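Local structure of alpha-1,6-mannanase (Bacteroides thetaiotaomicron, 4V1S) at residues K262-L275 with L287-W301. The protein probably hydrolyses alpha-1,6-mannosidic linkages in mannans as a family GH76 glycoside hydrolase of a gut symbiont. Residues are numbered along the deposited sequence; the frame is centred on the assembly and turned at random.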
ATOM      1  N   LYS A 262       4.228   4.238 -16.541  1.00 16.26           N
ATOM      2  CA  LYS A 262       4.763   4.641 -15.242  1.00 14.10           C
ATOM      3  C   LYS A 262       3.632   5.002 -14.298  1.00 15.16           C
ATOM      4  O   LYS A 262       2.846   5.906 -14.580  1.00 16.57           O
ATOM      5  CB  LYS A 262       5.702   5.821 -15.407  1.00 13.46           C
ATOM      6  CG  LYS A 262       7.021   5.364 -16.018  1.00 15.77           C
ATOM      7  CD  LYS A 262       7.933   6.479 -16.411  1.00 16.30           C
ATOM      8  CE  LYS A 262       9.191   5.891 -17.026  1.00 16.10           C
ATOM      9  NZ  LYS A 262       9.991   6.928 -17.725  1.00 17.24           N
ATOM     10  N   TRP A 263       3.598   4.302 -13.168  1.00 14.16           N
ATOM     11  CA  TRP A 263       2.629   4.552 -12.123  1.00 13.59           C
ATOM     12  C   TRP A 263       3.350   4.981 -10.863  1.00 13.07           C
ATOM     13  O   TRP A 263       4.390   4.407 -10.499  1.00 13.69           O
ATOM     14  CB  TRP A 263       1.824   3.280 -11.781  1.00 13.21           C
ATOM     15  CG  TRP A 263       0.951   2.806 -12.896  1.00 15.33           C
ATOM     16  CD1 TRP A 263       1.028   1.634 -13.518  1.00 17.55           C
ATOM     17  CD2 TRP A 263      -0.188   3.491 -13.449  1.00 16.66           C
ATOM     18  NE1 TRP A 263       0.053   1.533 -14.484  1.00 21.37           N
ATOM     19  CE2 TRP A 263      -0.721   2.668 -14.449  1.00 18.81           C
ATOM     20  CE3 TRP A 263      -0.793   4.730 -13.202  1.00 15.31           C
ATOM     21  CZ2 TRP A 263      -1.844   3.032 -15.201  1.00 20.77           C
ATOM     22  CZ3 TRP A 263      -1.901   5.105 -13.930  1.00 16.01           C
ATOM     23  CH2 TRP A 263      -2.425   4.247 -14.929  1.00 18.19           C
ATOM     24  N   SER A 264       2.713   5.877 -10.126  1.00 12.43           N
ATOM     25  CA  SER A 264       3.296   6.398  -8.895  1.00 11.59           C
ATOM     26  C   SER A 264       3.657   5.337  -7.855  1.00 12.81           C
ATOM     27  O   SER A 264       4.725   5.435  -7.252  1.00 13.70           O
ATOM     28  CB  SER A 264       2.387   7.477  -8.271  1.00 13.15           C
ATOM     29  OG  SER A 264       1.097   6.963  -8.003  1.00 12.77           O
ATOM     30  N   TYR A 265       2.790   4.345  -7.636  1.00 11.72           N
ATOM     31  CA  TYR A 265       3.019   3.378  -6.599  1.00 11.26           C
ATOM     32  C   TYR A 265       4.172   2.411  -6.880  1.00 12.59           C
ATOM     33  O   TYR A 265       4.750   1.856  -5.970  1.00 11.84           O
ATOM     34  CB  TYR A 265       1.747   2.620  -6.249  1.00 11.70           C
ATOM     35  CG  TYR A 265       1.313   1.474  -7.154  1.00 12.18           C
ATOM     36  CD1 TYR A 265       1.456   1.523  -8.565  1.00 13.45           C
ATOM     37  CD2 TYR A 265       0.710   0.352  -6.607  1.00 12.46           C
ATOM     38  CE1 TYR A 265       1.038   0.485  -9.376  1.00 14.61           C
ATOM     39  CE2 TYR A 265       0.297  -0.696  -7.398  1.00 12.89           C
ATOM     40  CZ  TYR A 265       0.451  -0.637  -8.783  1.00 14.10           C
ATOM     41  OH  TYR A 265       0.039  -1.690  -9.550  1.00 15.35           O
ATOM     42  N   ASN A 266       4.531   2.247  -8.140  1.00 11.40           N
ATOM     43  CA  ASN A 266       5.707   1.426  -8.471  1.00 12.48           C
ATOM     44  C   ASN A 266       6.996   2.150  -8.061  1.00 13.33           C
ATOM     45  O   ASN A 266       7.904   1.540  -7.515  1.00 15.17           O
ATOM     46  CB  ASN A 266       5.701   1.041  -9.939  1.00 11.69           C
ATOM     47  CG  ASN A 266       4.809  -0.134 -10.197  1.00 13.47           C
ATOM     48  OD1 ASN A 266       4.637  -0.995  -9.315  1.00 16.51           O
ATOM     49  ND2 ASN A 266       4.206  -0.172 -11.358  1.00 15.16           N
ATOM     50  N   ALA A 267       7.034   3.467  -8.253  1.00 12.21           N
ATOM     51  CA  ALA A 267       8.110   4.289  -7.648  1.00 14.44           C
ATOM     52  C   ALA A 267       8.042   4.276  -6.112  1.00 12.68           C
ATOM     53  O   ALA A 267       9.045   4.015  -5.441  1.00 13.92           O
ATOM     54  CB  ALA A 267       8.078   5.711  -8.181  1.00 14.57           C
ATOM     55  N   GLY A 268       6.854   4.528  -5.564  1.00 12.57           N
ATOM     56  CA  GLY A 268       6.723   4.718  -4.126  1.00 12.57           C
ATOM     57  C   GLY A 268       7.084   3.484  -3.316  1.00 12.69           C
ATOM     58  O   GLY A 268       7.811   3.569  -2.350  1.00 13.19           O
ATOM     59  N   PHE A 269       6.569   2.321  -3.692  1.00 13.37           N
ATOM     60  CA  PHE A 269       6.904   1.133  -2.943  1.00  9.84           C
ATOM     61  C   PHE A 269       8.393   0.753  -3.098  1.00 11.50           C
ATOM     62  O   PHE A 269       8.959   0.212  -2.166  1.00 11.46           O
ATOM     63  CB  PHE A 269       6.031  -0.062  -3.300  1.00 10.83           C
ATOM     64  CG  PHE A 269       4.676  -0.071  -2.611  1.00 10.55           C
ATOM     65  CD1 PHE A 269       4.580  -0.409  -1.263  1.00 10.76           C
ATOM     66  CD2 PHE A 269       3.506   0.131  -3.327  1.00 11.66           C
ATOM     67  CE1 PHE A 269       3.361  -0.470  -0.635  1.00 12.05           C
ATOM     68  CE2 PHE A 269       2.278   0.050  -2.697  1.00 11.01           C
ATOM     69  CZ  PHE A 269       2.219  -0.256  -1.361  1.00 10.58           C
ATOM     70  N   MET A 270       9.022   1.081  -4.230  1.00 10.61           N
ATOM     71  CA  MET A 270      10.470   0.915  -4.357  1.00 11.99           C
ATOM     72  C   MET A 270      11.241   1.869  -3.442  1.00 12.37           C
ATOM     73  O   MET A 270      12.160   1.443  -2.761  1.00 11.97           O
ATOM     74  CB  MET A 270      10.963   1.020  -5.805  1.00 13.56           C
ATOM     75  CG  MET A 270      10.481  -0.106  -6.739  1.00 12.01           C
ATOM     76  SD  MET A 270      11.004  -1.779  -6.288  1.00 12.76           S
ATOM     77  CE  MET A 270      12.714  -1.660  -6.779  1.00 13.07           C
ATOM     78  N   ILE A 271      10.804   3.118  -3.369  1.00 13.54           N
ATOM     79  CA  ILE A 271      11.411   4.097  -2.475  1.00 12.68           C
ATOM     80  C   ILE A 271      11.348   3.574  -1.022  1.00 12.76           C
ATOM     81  O   ILE A 271      12.356   3.576  -0.303  1.00 14.25           O
ATOM     82  CB  ILE A 271      10.744   5.479  -2.619  1.00 11.61           C
ATOM     83  CG1 ILE A 271      11.068   6.097  -3.970  1.00 14.19           C
ATOM     84  CG2 ILE A 271      11.187   6.416  -1.497  1.00 12.76           C
ATOM     85  CD1 ILE A 271      10.037   7.158  -4.369  1.00 13.33           C
ATOM     86  N   ARG A 272      10.163   3.158  -0.569  1.00 12.91           N
ATOM     87  CA  ARG A 272      10.036   2.704   0.806  1.00 11.38           C
ATOM     88  C   ARG A 272      10.980   1.516   1.065  1.00 11.80           C
ATOM     89  O   ARG A 272      11.621   1.412   2.124  1.00 13.73           O
ATOM     90  CB  ARG A 272       8.593   2.325   1.113  1.00 11.17           C
ATOM     91  CG  ARG A 272       7.615   3.466   0.968  1.00 12.64           C
ATOM     92  CD  ARG A 272       6.299   3.158   1.662  1.00 14.60           C
ATOM     93  NE  ARG A 272       6.530   3.250   3.096  1.00 15.65           N
ATOM     94  CZ  ARG A 272       5.803   2.700   4.051  1.00 17.33           C
ATOM     95  NH1 ARG A 272       4.721   1.977   3.775  1.00 18.80           N
ATOM     96  NH2 ARG A 272       6.172   2.893   5.319  1.00 26.56           N
ATOM     97  N   SER A 273      11.058   0.610   0.091  1.00 11.31           N
ATOM     98  CA  SER A 273      11.945  -0.554   0.194  1.00 12.08           C
ATOM     99  C   SER A 273      13.398  -0.127   0.293  1.00 12.87           C
ATOM    100  O   SER A 273      14.131  -0.600   1.171  1.00 15.16           O
ATOM    101  CB  SER A 273      11.735  -1.490  -0.995  1.00 13.62           C
ATOM    102  OG  SER A 273      10.427  -2.043  -0.997  1.00 12.77           O
ATOM    103  N   TRP A 274      13.813   0.753  -0.612  1.00 13.48           N
ATOM    104  CA  TRP A 274      15.189   1.203  -0.628  1.00 13.97           C
ATOM    105  C   TRP A 274      15.595   1.893   0.659  1.00 16.13           C
ATOM    106  O   TRP A 274      16.742   1.730   1.120  1.00 17.28           O
ATOM    107  CB  TRP A 274      15.458   2.112  -1.816  1.00 14.20           C
ATOM    108  CG  TRP A 274      15.427   1.440  -3.160  1.00 14.03           C
ATOM    109  CD1 TRP A 274      15.885   0.194  -3.481  1.00 15.03           C
ATOM    110  CD2 TRP A 274      14.931   2.017  -4.387  1.00 13.57           C
ATOM    111  NE1 TRP A 274      15.703  -0.037  -4.823  1.00 15.18           N
ATOM    112  CE2 TRP A 274      15.121   1.060  -5.404  1.00 14.05           C
ATOM    113  CE3 TRP A 274      14.338   3.241  -4.717  1.00 13.65           C
ATOM    114  CZ2 TRP A 274      14.757   1.295  -6.739  1.00 14.77           C
ATOM    115  CZ3 TRP A 274      13.965   3.466  -6.022  1.00 14.23           C
ATOM    116  CH2 TRP A 274      14.172   2.499  -7.027  1.00 13.31           C
ATOM    117  N   LEU A 275      14.683   2.650   1.270  1.00 15.39           N
ATOM    118  CA  LEU A 275      15.007   3.306   2.543  1.00 16.30           C
ATOM    119  C   LEU A 275      15.265   2.272   3.619  1.00 16.84           C
ATOM    120  O   LEU A 275      16.166   2.456   4.443  1.00 20.59           O
ATOM    121  CB  LEU A 275      13.919   4.319   2.945  1.00 18.54           C
ATOM    122  CG  LEU A 275      13.827   5.546   2.015  1.00 17.65           C
ATOM    123  CD1 LEU A 275      12.638   6.377   2.418  1.00 17.95           C
ATOM    124  CD2 LEU A 275      15.101   6.389   2.038  1.00 18.00           C
ATOM    125  N   LEU A 287      20.035   4.914  -0.459  1.00 19.90           N
ATOM    126  CA  LEU A 287      19.517   6.239  -0.148  1.00 20.68           C
ATOM    127  C   LEU A 287      19.551   7.128  -1.382  1.00 19.27           C
ATOM    128  O   LEU A 287      18.586   7.846  -1.649  1.00 18.78           O
ATOM    129  CB  LEU A 287      20.287   6.889   0.998  1.00 21.47           C
ATOM    130  CG  LEU A 287      19.801   8.261   1.482  1.00 22.52           C
ATOM    131  CD1 LEU A 287      18.373   8.211   2.022  1.00 23.93           C
ATOM    132  CD2 LEU A 287      20.746   8.792   2.549  1.00 25.14           C
ATOM    133  N   SER A 288      20.655   7.089  -2.135  1.00 19.25           N
ATOM    134  CA  SER A 288      20.761   7.891  -3.347  1.00 18.95           C
ATOM    135  C   SER A 288      19.661   7.521  -4.353  1.00 18.52           C
ATOM    136  O   SER A 288      19.046   8.406  -4.946  1.00 20.33           O
ATOM    137  CB  SER A 288      22.151   7.744  -4.001  1.00 24.46           C
ATOM    138  OG  SER A 288      23.144   8.237  -3.118  1.00 34.30           O
ATOM    139  N   GLN A 289      19.409   6.221  -4.525  1.00 18.02           N
ATOM    140  CA  GLN A 289      18.386   5.759  -5.436  1.00 16.97           C
ATOM    141  C   GLN A 289      16.996   6.214  -4.981  1.00 14.83           C
ATOM    142  O   GLN A 289      16.197   6.716  -5.790  1.00 15.13           O
ATOM    143  CB  GLN A 289      18.438   4.243  -5.575  1.00 16.93           C
ATOM    144  CG  GLN A 289      17.450   3.706  -6.589  1.00 15.09           C
ATOM    145  CD  GLN A 289      17.751   4.175  -7.994  1.00 17.32           C
ATOM    146  OE1 GLN A 289      18.784   3.814  -8.582  1.00 19.62           O
ATOM    147  NE2 GLN A 289      16.861   4.997  -8.548  1.00 16.51           N
ATOM    148  N   ALA A 290      16.717   6.076  -3.694  1.00 15.65           N
ATOM    149  CA  ALA A 290      15.431   6.517  -3.134  1.00 16.34           C
ATOM    150  C   ALA A 290      15.216   8.012  -3.384  1.00 17.75           C
ATOM    151  O   ALA A 290      14.141   8.427  -3.817  1.00 16.11           O
ATOM    152  CB  ALA A 290      15.368   6.208  -1.658  1.00 17.26           C
ATOM    153  N   LYS A 291      16.253   8.814  -3.136  1.00 17.32           N
ATOM    154  CA  LYS A 291      16.137  10.253  -3.310  1.00 16.26           C
ATOM    155  C   LYS A 291      15.923  10.616  -4.779  1.00 17.02           C
ATOM    156  O   LYS A 291      15.126  11.484  -5.095  1.00 17.91           O
ATOM    157  CB  LYS A 291      17.370  10.960  -2.765  1.00 20.11           C
ATOM    158  CG  LYS A 291      17.431  11.006  -1.255  1.00 22.62           C
ATOM    159  CD  LYS A 291      18.740  11.662  -0.834  1.00 30.25           C
ATOM    160  CE  LYS A 291      18.897  11.722   0.661  1.00 39.13           C
ATOM    161  NZ  LYS A 291      20.198  12.371   1.009  1.00 49.41           N
ATOM    162  N   ALA A 292      16.639   9.941  -5.676  1.00 14.01           N
ATOM    163  CA  ALA A 292      16.501  10.220  -7.108  1.00 15.15           C
ATOM    164  C   ALA A 292      15.110   9.881  -7.635  1.00 14.32           C
ATOM    165  O   ALA A 292      14.490  10.669  -8.371  1.00 15.84           O
ATOM    166  CB  ALA A 292      17.566   9.483  -7.912  1.00 17.19           C
ATOM    167  N   THR A 293      14.629   8.689  -7.281  1.00 15.49           N
ATOM    168  CA  THR A 293      13.305   8.266  -7.697  1.00 14.46           C
ATOM    169  C   THR A 293      12.183   9.129  -7.070  1.00 13.41           C
ATOM    170  O   THR A 293      11.229   9.489  -7.762  1.00 13.32           O
ATOM    171  CB  THR A 293      13.107   6.788  -7.386  1.00 13.24           C
ATOM    172  OG1 THR A 293      14.066   6.020  -8.126  1.00 14.30           O
ATOM    173  CG2 THR A 293      11.686   6.301  -7.681  1.00 13.95           C
ATOM    174  N   LEU A 294      12.336   9.498  -5.810  1.00 14.71           N
ATOM    175  CA  LEU A 294      11.362  10.365  -5.156  1.00 14.79           C
ATOM    176  C   LEU A 294      11.320  11.770  -5.819  1.00 11.47           C
ATOM    177  O   LEU A 294      10.250  12.288  -6.087  1.00 14.07           O
ATOM    178  CB  LEU A 294      11.619  10.458  -3.669  1.00 15.43           C
ATOM    179  CG  LEU A 294      10.639  11.288  -2.885  1.00 13.37           C
ATOM    180  CD1 LEU A 294       9.200  10.811  -2.982  1.00 18.38           C
ATOM    181  CD2 LEU A 294      11.115  11.315  -1.445  1.00 15.03           C
ATOM    182  N   ALA A 295      12.454  12.349  -6.142  1.00 12.71           N
ATOM    183  CA  ALA A 295      12.452  13.636  -6.812  1.00 14.26           C
ATOM    184  C   ALA A 295      11.752  13.566  -8.163  1.00 14.59           C
ATOM    185  O   ALA A 295      10.980  14.451  -8.515  1.00 15.45           O
ATOM    186  CB  ALA A 295      13.882  14.161  -6.964  1.00 15.92           C
ATOM    187  N   SER A 296      12.041  12.522  -8.939  1.00 13.05           N
ATOM    188  CA  SER A 296      11.412  12.347 -10.246  1.00 13.64           C
ATOM    189  C   SER A 296       9.915  12.056 -10.118  1.00 12.65           C
ATOM    190  O   SER A 296       9.110  12.447 -10.980  1.00 14.28           O
ATOM    191  CB  SER A 296      12.084  11.231 -11.012  1.00 13.80           C
ATOM    192  OG  SER A 296      13.380  11.645 -11.441  1.00 16.84           O
ATOM    193  N   SER A 297       9.540  11.401  -9.039  1.00 13.79           N
ATOM    194  CA  SER A 297       8.138  11.124  -8.778  1.00 12.57           C
ATOM    195  C   SER A 297       7.388  12.416  -8.409  1.00 12.95           C
ATOM    196  O   SER A 297       6.282  12.658  -8.905  1.00 12.85           O
ATOM    197  CB  SER A 297       7.983  10.124  -7.628  1.00 12.04           C
ATOM    198  OG  SER A 297       8.562   8.843  -7.965  1.00 13.07           O
ATOM    199  N   GLU A 298       7.998  13.262  -7.589  1.00 17.21           N
ATOM    200  CA  GLU A 298       7.405  14.580  -7.313  1.00 17.27           C
ATOM    201  C   GLU A 298       7.260  15.399  -8.606  1.00 15.38           C
ATOM    202  O   GLU A 298       6.213  15.973  -8.882  1.00 14.95           O
ATOM    203  CB  GLU A 298       8.257  15.365  -6.312  1.00 16.65           C
ATOM    204  CG  GLU A 298       8.333  14.755  -4.935  1.00 18.19           C
ATOM    205  CD  GLU A 298       9.114  15.598  -3.965  1.00 20.88           C
ATOM    206  OE1 GLU A 298       9.305  16.806  -4.239  1.00 24.01           O
ATOM    207  OE2 GLU A 298       9.520  15.071  -2.913  1.00 17.01           O
ATOM    208  N   ALA A 299       8.322  15.448  -9.417  1.00 14.33           N
ATOM    209  CA  ALA A 299       8.272  16.228 -10.643  1.00 14.97           C
ATOM    210  C   ALA A 299       7.165  15.726 -11.549  1.00 12.56           C
ATOM    211  O   ALA A 299       6.485  16.515 -12.181  1.00 15.37           O
ATOM    212  CB  ALA A 299       9.599  16.182 -11.361  1.00 14.95           C
ATOM    213  N   LYS A 300       6.991  14.401 -11.631  1.00 14.33           N
ATOM    214  CA  LYS A 300       6.001  13.863 -12.564  1.00 13.94           C
ATOM    215  C   LYS A 300       4.556  14.038 -12.055  1.00 13.02           C
ATOM    216  O   LYS A 300       3.666  14.415 -12.812  1.00 15.70           O
ATOM    217  CB  LYS A 300       6.264  12.397 -12.858  1.00 14.85           C
ATOM    218  CG  LYS A 300       5.275  11.789 -13.825  1.00 15.74           C
ATOM    219  CD  LYS A 300       5.704  10.414 -14.308  1.00 18.70           C
ATOM    220  CE  LYS A 300       4.659   9.797 -15.216  1.00 18.60           C
ATOM    221  NZ  LYS A 300       4.666  10.409 -16.571  1.00 19.44           N
ATOM    222  N   TRP A 301       4.341  13.741 -10.777  1.00 12.96           N
ATOM    223  CA  TRP A 301       2.998  13.556 -10.243  1.00 14.65           C
ATOM    224  C   TRP A 301       2.509  14.589  -9.247  1.00 14.65           C
ATOM    225  O   TRP A 301       1.306  14.672  -9.034  1.00 16.00           O
ATOM    226  CB  TRP A 301       2.836  12.168  -9.618  1.00 13.59           C
ATOM    227  CG  TRP A 301       2.891  11.017 -10.600  1.00 13.62           C
ATOM    228  CD1 TRP A 301       1.968  10.717 -11.549  1.00 15.59           C
ATOM    229  CD2 TRP A 301       3.905   9.988 -10.685  1.00 14.40           C
ATOM    230  NE1 TRP A 301       2.332   9.571 -12.235  1.00 14.82           N
ATOM    231  CE2 TRP A 301       3.518   9.111 -11.729  1.00 13.20           C
ATOM    232  CE3 TRP A 301       5.099   9.732  -9.995  1.00 14.06           C
ATOM    233  CZ2 TRP A 301       4.284   8.010 -12.106  1.00 14.62           C
ATOM    234  CZ3 TRP A 301       5.870   8.630 -10.386  1.00 13.78           C
ATOM    235  CH2 TRP A 301       5.453   7.790 -11.430  1.00 15.07           C
TER
HETATM  236  O   HOH W   1       0.877   7.753 -14.010  1.00 16.11           O
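With CG anti to its carbonyl carbon (chi1 -67°), Trp-301 lays its indole under the N-terminus of helix 264-281, while Gln-289, whose CG is anti to its backbone N (chi1 -176°), presses that methylene over one face of the Trp-274 ring. Both are CH-pi contacts: Ser-264 CA stands 3.6 Å from the centroid of the six-membered ring of Trp-301, and Gln-289 CG 3.4 Å from that of Trp-274, each close to the ring normal. The other face of the Trp-301 indole carries Lys-300 CD, and at its edge one water accepts from Trp-301 NE1 (2.9 Å) and donates to Lys-262 O (2.8 Å). Replacing Trp-301 by an alanine would probably leave this water without its indole donor and open a gap beneath Ser-264. Between the two aromatic contacts, Ile-271 is a knob among Ala-290, Thr-293, Leu-294 and Ser-297, its CD1 lying 3.7 Å from Leu-294 CB. The small Ala-290 there permits a CA-CA approach of 4.7 Å to Ile-271. Beyond it, Leu-275 CD2 meets Leu-287 CD1 at 3.7 Å. The segments run nearly antiparallel, at 156°, forming a helical hairpin in the helix-rich GH76 fold. Polar groups are satisfied beside the apolar seam: Gln-289 NE2 donates to Thr-293 OG1 (3.0 Å) in its amide plane, Asn-245 also binds both side chains, and Ser-297 OG donates to Thr-293 O from above the carbonyl plane. Direct adhesion between the helices is thus apolar and CH-pi in character, with the water supplying a polar link at one end.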